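Side-chain contact in TetR/AcrR family transcriptional regulator (Bradyrhizobium diazoefficiens, PDB 6G8G), which probably represses transcription as a dimeric DNA-binding TetR-family regulator that responds to flavonoids such as genistein, which it binds: residues Glu95-Phe100 with Ala201-Phe206. Numbering follows the deposited sequence.
Sequences EALRDF and AGLKFF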
ATOM      1  N   GLU A  95     -15.708  -2.036  20.989  1.00 65.53           N
ATOM      2  CA  GLU A  95     -14.502  -2.602  21.589  1.00 70.05           C
ATOM      3  C   GLU A  95     -14.000  -3.763  20.791  1.00 65.99           C
ATOM      4  O   GLU A  95     -12.810  -4.018  20.732  1.00 62.12           O
ATOM      5  CB  GLU A  95     -14.735  -3.007  23.028  1.00 78.61           C
ATOM      6  CG  GLU A  95     -14.970  -1.822  23.929  1.00 98.53           C
ATOM      7  CD  GLU A  95     -16.458  -1.566  24.243  1.00111.86           C
ATOM      8  OE1 GLU A  95     -17.333  -1.735  23.357  1.00105.88           O
ATOM      9  OE2 GLU A  95     -16.758  -1.223  25.409  1.00118.84           O
ATOM     10  N   ALA A  96     -14.913  -4.482  20.170  1.00 63.42           N
ATOM     11  CA  ALA A  96     -14.525  -5.629  19.384  1.00 60.39           C
ATOM     12  C   ALA A  96     -13.780  -5.191  18.118  1.00 59.80           C
ATOM     13  O   ALA A  96     -12.719  -5.744  17.776  1.00 58.66           O
ATOM     14  CB  ALA A  96     -15.741  -6.436  19.032  1.00 61.56           C
ATOM     15  N   LEU A  97     -14.332  -4.195  17.438  1.00 54.23           N
ATOM     16  CA  LEU A  97     -13.694  -3.666  16.265  1.00 53.91           C
ATOM     17  C   LEU A  97     -12.395  -2.994  16.640  1.00 51.77           C
ATOM     18  O   LEU A  97     -11.397  -3.093  15.920  1.00 52.38           O
ATOM     19  CB  LEU A  97     -14.618  -2.672  15.562  1.00 57.10           C
ATOM     20  CG  LEU A  97     -15.845  -3.320  14.927  1.00 59.44           C
ATOM     21  CD1 LEU A  97     -16.858  -2.284  14.498  1.00 60.37           C
ATOM     22  CD2 LEU A  97     -15.475  -4.186  13.738  1.00 59.36           C
ATOM     23  N   ARG A  98     -12.419  -2.281  17.746  1.00 51.31           N
ATOM     24  CA  ARG A  98     -11.287  -1.504  18.144  1.00 55.29           C
ATOM     25  C   ARG A  98     -10.173  -2.476  18.385  1.00 59.02           C
ATOM     26  O   ARG A  98      -9.036  -2.255  17.971  1.00 60.40           O
ATOM     27  CB  ARG A  98     -11.633  -0.651  19.368  1.00 60.61           C
ATOM     28  CG  ARG A  98     -10.482   0.175  19.877  1.00 69.34           C
ATOM     29  CD  ARG A  98     -10.797   1.131  21.034  1.00 73.20           C
ATOM     30  NE  ARG A  98     -11.855   2.073  20.702  1.00 73.14           N
ATOM     31  CZ  ARG A  98     -13.085   2.051  21.192  1.00 78.74           C
ATOM     32  NH1 ARG A  98     -13.456   1.122  22.085  1.00 82.82           N
ATOM     33  NH2 ARG A  98     -13.941   2.979  20.788  1.00 73.84           N
ATOM     34  N   ASP A  99     -10.491  -3.611  18.989  1.00 65.47           N
ATOM     35  CA  ASP A  99      -9.452  -4.596  19.307  1.00 66.40           C
ATOM     36  C   ASP A  99      -8.898  -5.262  18.017  1.00 58.17           C
ATOM     37  O   ASP A  99      -7.700  -5.460  17.855  1.00 49.27           O
ATOM     38  CB  ASP A  99     -10.003  -5.620  20.301  1.00 78.94           C
ATOM     39  CG  ASP A  99      -8.972  -6.684  20.695  1.00105.79           C
ATOM     40  OD1 ASP A  99      -7.781  -6.328  20.897  1.00133.04           O
ATOM     41  OD2 ASP A  99      -9.340  -7.881  20.779  1.00113.97           O
ATOM     42  N   PHE A 100      -9.784  -5.558  17.088  1.00 54.30           N
ATOM     43  CA  PHE A 100      -9.367  -6.164  15.848  1.00 52.15           C
ATOM     44  C   PHE A 100      -8.470  -5.199  15.085  1.00 52.13           C
ATOM     45  O   PHE A 100      -7.408  -5.565  14.587  1.00 47.80           O
ATOM     46  CB  PHE A 100     -10.605  -6.527  15.026  1.00 52.18           C
ATOM     47  CG  PHE A 100     -10.301  -7.339  13.802  1.00 53.90           C
ATOM     48  CD1 PHE A 100     -10.263  -8.722  13.869  1.00 57.09           C
ATOM     49  CD2 PHE A 100     -10.040  -6.732  12.595  1.00 53.50           C
ATOM     50  CE1 PHE A 100      -9.976  -9.486  12.756  1.00 56.24           C
ATOM     51  CE2 PHE A 100      -9.765  -7.496  11.473  1.00 56.51           C
ATOM     52  CZ  PHE A 100      -9.722  -8.874  11.551  1.00 54.13           C
ATOM     53  N   ALA A 201     -10.396   7.271  14.720  1.00 60.49           N
ATOM     54  CA  ALA A 201     -10.846   8.039  13.566  1.00 59.30           C
ATOM     55  C   ALA A 201     -11.534   7.157  12.518  1.00 59.84           C
ATOM     56  O   ALA A 201     -12.596   7.513  12.007  1.00 58.55           O
ATOM     57  CB  ALA A 201      -9.677   8.782  12.946  1.00 56.42           C
ATOM     58  N   GLY A 202     -10.911   6.014  12.221  1.00 60.35           N
ATOM     59  CA  GLY A 202     -11.433   5.059  11.241  1.00 58.90           C
ATOM     60  C   GLY A 202     -12.735   4.401  11.659  1.00 59.68           C
ATOM     61  O   GLY A 202     -13.677   4.264  10.876  1.00 56.84           O
ATOM     62  N   LEU A 203     -12.800   4.059  12.933  1.00 58.91           N
ATOM     63  CA  LEU A 203     -13.966   3.441  13.499  1.00 54.97           C
ATOM     64  C   LEU A 203     -15.117   4.405  13.578  1.00 54.58           C
ATOM     65  O   LEU A 203     -16.237   4.053  13.284  1.00 50.69           O
ATOM     66  CB  LEU A 203     -13.621   2.985  14.899  1.00 56.30           C
ATOM     67  CG  LEU A 203     -14.756   2.446  15.727  1.00 55.96           C
ATOM     68  CD1 LEU A 203     -15.382   1.264  15.012  1.00 58.02           C
ATOM     69  CD2 LEU A 203     -14.243   2.034  17.096  1.00 57.72           C
ATOM     70  N   LYS A 204     -14.843   5.627  14.026  1.00 59.23           N
ATOM     71  CA  LYS A 204     -15.884   6.628  14.180  1.00 59.63           C
ATOM     72  C   LYS A 204     -16.584   6.761  12.847  1.00 56.41           C
ATOM     73  O   LYS A 204     -17.807   6.817  12.765  1.00 61.18           O
ATOM     74  CB  LYS A 204     -15.279   7.967  14.595  1.00 68.15           C
ATOM     75  CG  LYS A 204     -16.159   8.790  15.510  1.00 82.46           C
ATOM     76  CD  LYS A 204     -15.447   9.994  16.121  1.00 89.04           C
ATOM     77  CE  LYS A 204     -14.985   9.556  17.517  1.00 99.72           C
ATOM     78  NZ  LYS A 204     -14.332  10.602  18.339  1.00112.45           N
ATOM     79  N   PHE A 205     -15.793   6.787  11.792  1.00 53.95           N
ATOM     80  CA  PHE A 205     -16.304   7.008  10.454  1.00 56.24           C
ATOM     81  C   PHE A 205     -17.078   5.804   9.955  1.00 54.66           C
ATOM     82  O   PHE A 205     -18.155   5.921   9.382  1.00 52.77           O
ATOM     83  CB  PHE A 205     -15.129   7.286   9.525  1.00 56.23           C
ATOM     84  CG  PHE A 205     -15.527   7.802   8.170  1.00 56.79           C
ATOM     85  CD1 PHE A 205     -15.901   6.946   7.168  1.00 55.14           C
ATOM     86  CD2 PHE A 205     -15.503   9.164   7.901  1.00 58.09           C
ATOM     87  CE1 PHE A 205     -16.263   7.433   5.926  1.00 60.71           C
ATOM     88  CE2 PHE A 205     -15.851   9.659   6.654  1.00 55.73           C
ATOM     89  CZ  PHE A 205     -16.229   8.792   5.664  1.00 57.66           C
ATOM     90  N   PHE A 206     -16.491   4.633  10.141  1.00 56.81           N
ATOM     91  CA  PHE A 206     -17.143   3.402   9.771  1.00 53.86           C
ATOM     92  C   PHE A 206     -18.517   3.293  10.403  1.00 58.23           C
ATOM     93  O   PHE A 206     -19.480   2.863   9.749  1.00 62.67           O
ATOM     94  CB  PHE A 206     -16.319   2.240  10.234  1.00 56.06           C
ATOM     95  CG  PHE A 206     -16.890   0.933   9.844  1.00 56.96           C
ATOM     96  CD1 PHE A 206     -16.835   0.521   8.544  1.00 54.98           C
ATOM     97  CD2 PHE A 206     -17.508   0.144  10.766  1.00 60.33           C
ATOM     98  CE1 PHE A 206     -17.370  -0.670   8.162  1.00 55.09           C
ATOM     99  CE2 PHE A 206     -18.058  -1.056  10.387  1.00 62.33           C
ATOM    100  CZ  PHE A 206     -17.984  -1.464   9.080  1.00 57.43           C
TER
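Leu203 sends its two methyl branches to two successive residues of the other helix, Leu97 and Arg98. Its CB is directed at segment 95-100, and a first torsion of 173° sets CG anti to the backbone N, extending the fork toward helix 93-109. One branch, CD1, lies 3.9 Å from Leu97 CD1 and 4.0 Å from Leu97 CB, so it packs against both the root and a tip of that side chain, an apolar contact at van der Waals range. The other branch, CD2, comes within 3.8 Å of Arg98 NH2. There the two side chains run at about a right angle, and the methyl meets the guanidinium at a slant. Arg98 starts out extended, then bends at its third torsion (-58°), and its NH2 forms a salt bridge with Glu200, three residues before Leu203 on helix 192-210; the apolar packing of Leu203 thus adjoins an ion pair between Arg98 and a residue just outside segment 201-206.

The frame is the all-helical C-terminal domain of a TetR-family regulator, in which segments 95-100 and 201-206 run roughly antiparallel, their N-to-C directions 138° apart. The axes of these two segments approach to 10.6 Å, with Arg98 and Leu203 the closest CA pair at 7.3 Å, and this spacing is bridged by side chains. Phe171 of helix 164-176 touches both Leu97 and Leu203, which brings a third helix into the same hydrophobic cluster.

One turn on, Phe206 also has its CB aimed at segment 95-100, but its ring reaches Leu97 more loosely: CE2 stands 4.5 Å from Leu97 CD1. Phe171 packs edge-to-face with this ring, and Phe206 is also touched by Phe205 of the second subunit, so this end of the contact borders the dimer interface.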